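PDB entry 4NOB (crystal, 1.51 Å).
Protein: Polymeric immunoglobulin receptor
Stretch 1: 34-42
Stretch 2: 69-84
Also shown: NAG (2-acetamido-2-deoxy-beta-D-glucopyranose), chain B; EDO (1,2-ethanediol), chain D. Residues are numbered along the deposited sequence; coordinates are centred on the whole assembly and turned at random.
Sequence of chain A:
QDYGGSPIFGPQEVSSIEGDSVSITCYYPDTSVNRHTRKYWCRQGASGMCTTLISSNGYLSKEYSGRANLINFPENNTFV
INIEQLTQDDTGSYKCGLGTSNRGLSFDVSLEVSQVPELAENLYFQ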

ATOM      1  N   ASN A  34       9.832  -2.907  14.831  1.00 13.13           N
ATOM      2  CA  ASN A  34       8.832  -2.642  13.777  1.00 12.04           C
ATOM      3  C   ASN A  34       8.884  -1.208  13.339  1.00 11.55           C
ATOM      4  O   ASN A  34       8.757  -0.851  12.152  1.00 11.55           O
ATOM      5  N   ARG A  35       9.070  -0.252  14.248  1.00 11.15           N
ATOM      6  CA  ARG A  35       9.176   1.109  13.826  1.00 11.86           C
ATOM      7  C   ARG A  35      10.277   1.390  12.818  1.00 12.05           C
ATOM      8  O   ARG A  35      10.155   2.258  11.908  1.00 13.83           O
ATOM      9  N   HIS A  36      11.440   0.679  12.977  1.00 11.96           N
ATOM     10  CA  HIS A  36      12.604   0.934  12.159  1.00 12.96           C
ATOM     11  C   HIS A  36      12.808  -0.017  11.000  1.00 13.04           C
ATOM     12  O   HIS A  36      13.660   0.291  10.172  1.00 16.17           O
ATOM     13  N   THR A  37      12.003  -1.041  10.841  1.00 11.67           N
ATOM     14  CA  THR A  37      12.179  -2.043   9.798  1.00 11.70           C
ATOM     15  C   THR A  37      11.690  -1.519   8.477  1.00 11.95           C
ATOM     16  O   THR A  37      10.934  -0.518   8.410  1.00 12.97           O
ATOM     17  N   ARG A  38      12.040  -2.213   7.397  1.00 10.71           N
ATOM     18  CA  ARG A  38      11.526  -1.893   6.048  1.00 11.77           C
ATOM     19  C   ARG A  38       9.992  -1.999   6.020  1.00 11.26           C
ATOM     20  O   ARG A  38       9.396  -2.947   6.546  1.00 11.18           O
ATOM     21  N   LYS A  39       9.350  -1.000   5.431  1.00 10.42           N
ATOM     22  CA  LYS A  39       7.953  -1.031   5.107  1.00  9.01           C
ATOM     23  C   LYS A  39       7.797  -1.145   3.626  1.00  9.39           C
ATOM     24  O   LYS A  39       8.554  -0.568   2.834  1.00 11.00           O
ATOM     25  N   TYR A  40       6.715  -1.816   3.194  1.00  9.06           N
ATOM     26  CA  TYR A  40       6.472  -1.978   1.739  1.00  9.14           C
ATOM     27  C   TYR A  40       5.000  -1.995   1.396  1.00  9.01           C
ATOM     28  O   TYR A  40       4.147  -2.312   2.217  1.00 10.00           O
ATOM     29  N   TRP A  41       4.748  -1.745   0.116  1.00  8.99           N
ATOM     30  CA  TRP A  41       3.472  -1.884  -0.540  1.00  9.33           C
ATOM     31  C   TRP A  41       3.801  -2.694  -1.798  1.00  9.75           C
ATOM     32  O   TRP A  41       4.609  -2.288  -2.608  1.00 10.29           O
ATOM     33  N   CYS A  42       3.064  -3.773  -2.001  1.00 10.19           N
ATOM     34  CA  CYS A  42       3.311  -4.692  -3.138  1.00 10.78           C
ATOM     35  C   CYS A  42       1.969  -5.149  -3.740  1.00 10.40           C
ATOM     36  O   CYS A  42       0.940  -5.153  -3.085  1.00  9.96           O
ATOM     37  N   ASN A  69       3.761   7.881  -2.593  1.00 10.01           N
ATOM     38  CA  ASN A  69       4.670   8.156  -1.447  1.00 10.24           C
ATOM     39  C   ASN A  69       4.315   7.046  -0.430  1.00 10.47           C
ATOM     40  O   ASN A  69       3.233   6.463  -0.397  1.00 11.57           O
ATOM     41  N   LEU A  70       5.299   6.714   0.375  1.00 10.66           N
ATOM     42  CA  LEU A  70       5.132   5.833   1.534  1.00  9.47           C
ATOM     43  C   LEU A  70       5.761   6.605   2.681  1.00 11.36           C
ATOM     44  O   LEU A  70       6.960   6.913   2.640  1.00 11.46           O
ATOM     45  N   ILE A  71       5.005   6.951   3.720  1.00 10.10           N
ATOM     46  CA  ILE A  71       5.511   7.725   4.828  1.00 10.65           C
ATOM     47  C   ILE A  71       5.370   6.919   6.118  1.00 10.59           C
ATOM     48  O   ILE A  71       4.233   6.499   6.453  1.00 10.42           O
ATOM     49  N   ASN A  72       6.465   6.658   6.766  1.00  8.81           N
ATOM     50  CA  ASN A  72       6.491   6.021   8.063  1.00  9.37           C
ATOM     51  C   ASN A  72       6.225   7.042   9.108  1.00 10.14           C
ATOM     52  O   ASN A  72       6.838   8.097   9.162  1.00 10.36           O
ATOM     53  N   PHE A  73       5.342   6.700  10.059  1.00 10.10           N
ATOM     54  CA  PHE A  73       5.032   7.520  11.231  1.00 10.78           C
ATOM     55  C   PHE A  73       5.354   6.723  12.505  1.00 11.04           C
ATOM     56  O   PHE A  73       4.419   6.174  13.145  1.00 10.95           O
ATOM     57  N   PRO A  74       6.607   6.613  12.891  1.00 10.83           N
ATOM     58  CA  PRO A  74       6.932   5.863  14.078  1.00 11.36           C
ATOM     59  C   PRO A  74       6.259   6.408  15.307  1.00 11.22           C
ATOM     60  O   PRO A  74       5.965   5.616  16.230  1.00 12.83           O
ATOM     61  N   GLU A  75       5.916   7.677  15.308  1.00 11.75           N
ATOM     62  CA  GLU A  75       5.300   8.341  16.475  1.00 12.67           C
ATOM     63  C   GLU A  75       3.942   7.781  16.807  1.00 12.20           C
ATOM     64  O   GLU A  75       3.512   7.898  17.937  1.00 14.77           O
ATOM     65  N   ASN A  76       3.271   7.066  15.883  1.00 10.31           N
ATOM     66  CA  ASN A  76       2.043   6.396  16.193  1.00  9.56           C
ATOM     67  C   ASN A  76       1.946   4.973  15.667  1.00 10.00           C
ATOM     68  O   ASN A  76       0.880   4.390  15.586  1.00  9.67           O
ATOM     69  N   ASN A  77       3.119   4.424  15.325  1.00  9.79           N
ATOM     70  CA  ASN A  77       3.215   3.036  14.881  1.00  9.29           C
ATOM     71  C   ASN A  77       2.363   2.737  13.643  1.00  8.83           C
ATOM     72  O   ASN A  77       1.669   1.716  13.578  1.00  9.27           O
ATOM     73  N   THR A  78       2.382   3.638  12.671  1.00  9.27           N
ATOM     74  CA  THR A  78       1.728   3.437  11.419  1.00  8.79           C
ATOM     75  C   THR A  78       2.632   3.831  10.267  1.00  9.15           C
ATOM     76  O   THR A  78       3.618   4.524  10.456  1.00  9.10           O
ATOM     77  N   PHE A  79       2.243   3.413   9.080  1.00  9.21           N
ATOM     78  CA  PHE A  79       2.758   4.047   7.845  1.00  9.32           C
ATOM     79  C   PHE A  79       1.635   4.222   6.849  1.00  9.42           C
ATOM     80  O   PHE A  79       0.581   3.588   6.977  1.00  8.96           O
ATOM     81  N   VAL A  80       1.826   5.162   5.938  1.00  9.69           N
ATOM     82  CA  VAL A  80       0.793   5.550   4.972  1.00 11.08           C
ATOM     83  C   VAL A  80       1.334   5.378   3.549  1.00 10.37           C
ATOM     84  O   VAL A  80       2.493   5.750   3.298  1.00 10.58           O
ATOM     85  N   ILE A  81       0.493   4.807   2.693  1.00  9.15           N
ATOM     86  CA  ILE A  81       0.787   4.740   1.287  1.00 10.17           C
ATOM     87  C   ILE A  81      -0.177   5.634   0.566  1.00  9.75           C
ATOM     88  O   ILE A  81      -1.388   5.447   0.611  1.00 10.14           O
ATOM     89  N   ASN A  82       0.370   6.643  -0.082  1.00  8.67           N
ATOM     90  CA  ASN A  82      -0.440   7.585  -0.912  1.00  9.61           C
ATOM     91  C   ASN A  82      -0.257   7.248  -2.361  1.00  9.94           C
ATOM     92  O   ASN A  82       0.885   7.091  -2.815  1.00 10.79           O
ATOM     93  N   ILE A  83      -1.343   7.090  -3.076  1.00 10.05           N
ATOM     94  CA  ILE A  83      -1.361   6.733  -4.493  1.00 10.51           C
ATOM     95  C   ILE A  83      -2.299   7.651  -5.196  1.00 11.03           C
ATOM     96  O   ILE A  83      -3.451   7.728  -4.828  1.00 12.40           O
ATOM     97  N   GLU A  84      -1.801   8.332  -6.198  1.00  9.91           N
ATOM     98  CA  GLU A  84      -2.531   9.363  -6.917  1.00 11.43           C
ATOM     99  C   GLU A  84      -2.756   8.977  -8.365  1.00 10.96           C
ATOM    100  O   GLU A  84      -2.184   8.055  -8.888  1.00 10.17           O
TER

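A lysine whose aliphatic shaft lies flat on a phenylalanine while its ammonium gathers three backbone carbonyls of its own stretch is the most unusual feature of this contact in the polymeric immunoglobulin receptor. Lys39 points toward the second stretch with chi angles m, m, t, m, laying its methylenes over one face of the Phe79 ring (chi1 p): CB sits 3.9 Å from the centroid of that ring, almost on its normal. NZ donates to Thr37 O at 2.7 Å, to Arg35 O at 2.9 Å and, weakly, to Asn34 O at 3.2 Å. The example illustrates a general principle: a buried lysine can spend its carbons on packing and its charge on backbone carbonyls.

Arg35 O is shared, since Asn72 (chi1 t) also donates to it, ND2 to O at 2.9 Å, tying the end of the helix to strand 69-73. The Arg35 side chain (m, t, m for chi1 to chi3) starts sideways, but its end reaches the turn; its CD packs 3.8 Å from Pro74 CB, and NH1 donates to Asn77 OD1 at 2.9 Å, near the guanidinium plane.

Beyond the lysine the contact becomes apolar. Leu70 (t, t) places CD2 4.0 Å from Lys39 CB, whereas the CA-to-CB bond of Tyr40 points away, and its CA lies 4.1 Å from Leu70 CD1. Trp41 (chi1 t) points in: Ile81 CG2 (chi1 m, chi2 113°, between wells) covers one face, 4.0 Å from the five-membered ring centroid, and Ile83 CD1 (m, t) lies 3.9 Å from Trp41 CZ2.

Along each strand of the hairpin, inward residues alternate with others; the turn breaks the pattern. Phe73 (chi1 m) points away and offers a ring face to the NAG linked covalently to Asn76 ND2, while 1,2-ethanediol, probably from the crystallisation liquor, donates from O2 to Asn76 O at 2.7 Å.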

ATOM      1  CB  ASN A  34       7.445  -2.973  14.240  1.00 13.26           C
ATOM      2  CG  ASN A  34       7.256  -4.457  14.390  1.00 15.84           C
ATOM      3  OD1 ASN A  34       7.907  -5.208  13.668  1.00 19.81           O
ATOM      4  ND2 ASN A  34       6.555  -4.890  15.370  1.00 16.55           N
ATOM      5  CB  ARG A  35       9.341   2.074  15.052  1.00 10.88           C
ATOM      6  CG  ARG A  35       8.048   2.361  15.828  1.00 11.26           C
ATOM      7  CD  ARG A  35       8.268   3.320  16.972  1.00 11.70           C
ATOM      8  NE  ARG A  35       8.951   2.704  18.090  1.00 11.54           N
ATOM      9  CZ  ARG A  35       8.348   2.036  19.051  1.00 10.74           C
ATOM     10  NH1 ARG A  35       7.053   1.812  19.015  1.00 11.35           N
ATOM     11  NH2 ARG A  35       9.013   1.531  20.070  1.00 13.11           N
ATOM     12  CB  HIS A  36      13.850   0.905  13.056  1.00 16.63           C
ATOM     13  CG  HIS A  36      13.775   1.925  14.148  1.00 20.71           C
ATOM     14  ND1 HIS A  36      13.808   3.284  13.879  1.00 30.21           N
ATOM     15  CD2 HIS A  36      13.502   1.819  15.470  1.00 21.80           C
ATOM     16  CE1 HIS A  36      13.648   3.963  15.012  1.00 32.63           C
ATOM     17  NE2 HIS A  36      13.463   3.089  15.992  1.00 25.25           N
ATOM     18  CB  THR A  37      11.568  -3.353  10.166  1.00 14.75           C
ATOM     19  OG1 THR A  37      12.182  -4.387   9.343  1.00 16.96           O
ATOM     20  CG2 THR A  37      10.090  -3.400  10.076  1.00 13.31           C
ATOM     21  CB  ARG A  38      12.134  -2.848   5.030  1.00 13.81           C
ATOM     22  CG  ARG A  38      11.591  -2.741   3.639  1.00 17.09           C
ATOM     23  CD  ARG A  38      12.317  -3.696   2.738  1.00 21.95           C
ATOM     24  NE  ARG A  38      11.781  -3.735   1.342  1.00 22.66           N
ATOM     25  CZ  ARG A  38      10.866  -4.590   0.900  1.00 20.21           C
ATOM     26  NH1 ARG A  38      10.380  -5.607   1.597  1.00 22.71           N
ATOM     27  NH2 ARG A  38      10.534  -4.477  -0.386  1.00 24.17           N
ATOM     28  CB  LYS A  39       7.284   0.279   5.523  1.00 10.32           C
ATOM     29  CG  LYS A  39       7.639   0.854   6.863  1.00 11.42           C
ATOM     30  CD  LYS A  39       7.348   0.016   8.048  1.00 12.35           C
ATOM     31  CE  LYS A  39       7.631   0.575   9.420  1.00 12.43           C
ATOM     32  NZ  LYS A  39       9.029   1.023   9.548  1.00 13.18           N
ATOM     33  CB  TYR A  40       7.172  -3.247   1.193  1.00 10.35           C
ATOM     34  CG  TYR A  40       6.672  -4.523   1.762  1.00 10.81           C
ATOM     35  CD1 TYR A  40       5.507  -5.141   1.291  1.00 11.27           C
ATOM     36  CD2 TYR A  40       7.279  -5.142   2.845  1.00 11.62           C
ATOM     37  CE1 TYR A  40       5.032  -6.296   1.866  1.00 11.44           C
ATOM     38  CE2 TYR A  40       6.769  -6.279   3.402  1.00 13.16           C
ATOM     39  CZ  TYR A  40       5.622  -6.858   2.917  1.00 13.13           C
ATOM     40  OH  TYR A  40       5.120  -8.072   3.411  1.00 16.95           O
ATOM     41  CB  TRP A  41       2.881  -0.548  -0.876  1.00  9.79           C
ATOM     42  CG  TRP A  41       1.652  -0.502  -1.710  1.00  9.37           C
ATOM     43  CD1 TRP A  41       1.590  -0.074  -3.010  1.00  8.48           C
ATOM     44  CD2 TRP A  41       0.303  -0.843  -1.334  1.00  9.05           C
ATOM     45  NE1 TRP A  41       0.306  -0.136  -3.493  1.00  9.62           N
ATOM     46  CE2 TRP A  41      -0.517  -0.554  -2.448  1.00 10.17           C
ATOM     47  CE3 TRP A  41      -0.285  -1.331  -0.165  1.00 10.31           C
ATOM     48  CZ2 TRP A  41      -1.899  -0.717  -2.432  1.00 10.24           C
ATOM     49  CZ3 TRP A  41      -1.646  -1.486  -0.157  1.00 11.91           C
ATOM     50  CH2 TRP A  41      -2.429  -1.170  -1.282  1.00 11.70           C
ATOM     51  CB  CYS A  42       4.161  -5.877  -2.696  1.00 13.01           C
ATOM     52  SG  CYS A  42       3.434  -6.968  -1.461  1.00 15.02           S
ATOM     53  CB  ASN A  69       4.372   9.564  -0.853  1.00 11.64           C
ATOM     54  CG  ASN A  69       5.421  10.095   0.112  1.00 13.65           C
ATOM     55  OD1 ASN A  69       6.403   9.487   0.364  1.00 12.67           O
ATOM     56  ND2 ASN A  69       5.166  11.293   0.671  1.00 13.47           N
ATOM     57  CB  LEU A  70       5.695   4.456   1.324  1.00 10.20           C
ATOM     58  CG  LEU A  70       5.425   3.429   2.419  1.00 11.07           C
ATOM     59  CD1 LEU A  70       5.704   2.058   1.904  1.00 13.06           C
ATOM     60  CD2 LEU A  70       6.296   3.634   3.674  1.00 12.67           C
ATOM     61  CB  ILE A  71       4.711   9.016   5.054  1.00 11.74           C
ATOM     62  CG1 ILE A  71       4.547   9.818   3.761  1.00 13.79           C
ATOM     63  CG2 ILE A  71       5.381   9.850   6.145  1.00 12.52           C
ATOM     64  CD1 ILE A  71       3.587  11.005   3.813  1.00 17.35           C
ATOM     65  CB  ASN A  72       7.754   5.231   8.352  1.00  9.94           C
ATOM     66  CG  ASN A  72       7.671   4.395   9.645  1.00 11.87           C
ATOM     67  OD1 ASN A  72       6.660   3.804   9.913  1.00 12.03           O
ATOM     68  ND2 ASN A  72       8.766   4.371  10.399  1.00 12.30           N
ATOM     69  CB  PHE A  73       3.569   7.989  11.208  1.00 11.65           C
ATOM     70  CG  PHE A  73       3.224   8.949  10.138  1.00 12.28           C
ATOM     71  CD1 PHE A  73       3.720  10.237  10.183  1.00 16.62           C
ATOM     72  CD2 PHE A  73       2.337   8.583   9.133  1.00 15.21           C
ATOM     73  CE1 PHE A  73       3.391  11.165   9.221  1.00 18.49           C
ATOM     74  CE2 PHE A  73       2.024   9.547   8.180  1.00 15.74           C
ATOM     75  CZ  PHE A  73       2.592  10.803   8.219  1.00 17.49           C
ATOM     76  CB  PRO A  74       8.428   5.919  14.137  1.00 12.68           C
ATOM     77  CG  PRO A  74       8.771   7.055  13.268  1.00 13.37           C
ATOM     78  CD  PRO A  74       7.789   7.196  12.240  1.00 12.13           C
ATOM     79  CB  GLU A  75       5.207   9.823  16.260  1.00 16.92           C
ATOM     80  CG  GLU A  75       4.434  10.254  15.061  1.00 21.13           C
ATOM     81  CD  GLU A  75       5.326  10.615  13.872  1.00 27.62           C
ATOM     82  OE1 GLU A  75       6.198   9.810  13.437  1.00 18.92           O
ATOM     83  OE2 GLU A  75       5.127  11.776  13.381  1.00 30.04           O
ATOM     84  CB  ASN A  76       0.807   7.196  15.826  1.00 10.42           C
ATOM     85  CG  ASN A  76       0.791   7.589  14.385  1.00 10.90           C
ATOM     86  OD1 ASN A  76       1.329   6.935  13.547  1.00 10.85           O
ATOM     87  ND2 ASN A  76       0.045   8.679  14.092  1.00 13.59           N
ATOM     88  CB  ASN A  77       2.939   2.063  16.026  1.00  9.45           C
ATOM     89  CG  ASN A  77       3.830   2.348  17.180  1.00 12.00           C
ATOM     90  OD1 ASN A  77       5.058   2.391  17.005  1.00 11.27           O
ATOM     91  ND2 ASN A  77       3.281   2.446  18.368  1.00 12.49           N
ATOM     92  CB  THR A  78       0.436   4.290  11.261  1.00  9.50           C
ATOM     93  OG1 THR A  78       0.714   5.688  11.176  1.00 10.43           O
ATOM     94  CG2 THR A  78      -0.497   4.026  12.423  1.00  9.51           C
ATOM     95  CB  PHE A  79       3.934   3.235   7.193  1.00  9.31           C
ATOM     96  CG  PHE A  79       3.636   1.836   6.696  1.00 10.73           C
ATOM     97  CD1 PHE A  79       3.551   0.782   7.594  1.00 12.48           C
ATOM     98  CD2 PHE A  79       3.538   1.566   5.298  1.00 11.93           C
ATOM     99  CE1 PHE A  79       3.281  -0.507   7.127  1.00 14.99           C
ATOM    100  CE2 PHE A  79       3.322   0.274   4.894  1.00 11.37           C
ATOM    101  CZ  PHE A  79       3.242  -0.720   5.774  1.00 12.85           C
ATOM    102  CB  VAL A  80       0.285   6.937   5.231  1.00 13.61           C
ATOM    103  CG1 VAL A  80      -0.800   7.322   4.288  1.00 16.57           C
ATOM    104  CG2 VAL A  80      -0.180   7.085   6.638  1.00 16.52           C
ATOM    105  CB  ILE A  81       0.633   3.278   0.786  1.00 11.00           C
ATOM    106  CG1 ILE A  81       1.476   2.300   1.583  1.00 12.98           C
ATOM    107  CG2 ILE A  81       1.001   3.201  -0.669  1.00 12.92           C
ATOM    108  CD1 ILE A  81       0.699   1.334   2.402  1.00 17.64           C
ATOM    109  CB  ASN A  82       0.023   9.006  -0.624  1.00  9.60           C
ATOM    110  CG  ASN A  82      -0.319   9.502   0.782  1.00 12.33           C
ATOM    111  OD1 ASN A  82      -1.305   9.126   1.321  1.00 13.99           O
ATOM    112  ND2 ASN A  82       0.507  10.341   1.304  1.00 15.51           N
ATOM    113  CB  ILE A  83      -1.755   5.252  -4.770  1.00 11.22           C
ATOM    114  CG1 ILE A  83      -1.066   4.268  -3.756  1.00 12.50           C
ATOM    115  CG2 ILE A  83      -1.386   4.908  -6.197  1.00 13.09           C
ATOM    116  CD1 ILE A  83      -1.700   2.929  -3.831  1.00 14.71           C
ATOM    117  CB  GLU A  84      -1.858  10.737  -6.812  1.00 13.08           C
ATOM    118  CG  GLU A  84      -1.557  11.020  -5.362  1.00 16.07           C
ATOM    119  CD  GLU A  84      -0.286  11.671  -5.029  1.00 25.11           C
ATOM    120  OE1 GLU A  84       0.454  12.047  -6.010  1.00 25.32           O
ATOM    121  OE2 GLU A  84      -0.097  11.833  -3.734  1.00 27.00           O
TER
HETATM  122  C1  NAG B 201      -0.072   9.294  12.806  1.00 17.18           C
HETATM  123  C2  NAG B 201      -1.512   9.647  12.472  1.00 18.07           C
HETATM  124  C3  NAG B 201      -1.597  10.582  11.259  1.00 21.13           C
HETATM  125  C4  NAG B 201      -0.717  11.775  11.507  1.00 22.22           C
HETATM  126  C5  NAG B 201       0.679  11.228  11.785  1.00 21.56           C
HETATM  127  C6  NAG B 201       1.679  12.386  12.040  1.00 23.26           C
HETATM  128  C7  NAG B 201      -3.224   7.919  12.916  1.00 20.50           C
HETATM  129  C8  NAG B 201      -3.876   6.616  12.459  1.00 20.17           C
HETATM  130  N2  NAG B 201      -2.195   8.379  12.186  1.00 17.94           N
HETATM  131  O3  NAG B 201      -2.961  11.041  11.151  1.00 23.23           O
HETATM  132  O4  NAG B 201      -0.648  12.669  10.349  1.00 25.89           O
HETATM  133  O5  NAG B 201       0.653  10.489  12.990  1.00 18.00           O
HETATM  134  O6  NAG B 201       1.182  13.224  13.117  1.00 27.72           O
HETATM  135  O7  NAG B 201      -3.579   8.456  13.979  1.00 21.64           O
HETATM  136  C1  EDO D 203      -2.786   5.648  15.704  1.00 25.61           C
HETATM  137  O1  EDO D 203      -2.735   6.727  16.655  1.00 27.93           O
HETATM  138  C2  EDO D 203      -2.592   4.267  16.337  1.00 23.14           C
HETATM  139  O2  EDO D 203      -1.399   4.227  17.063  1.00 17.85           O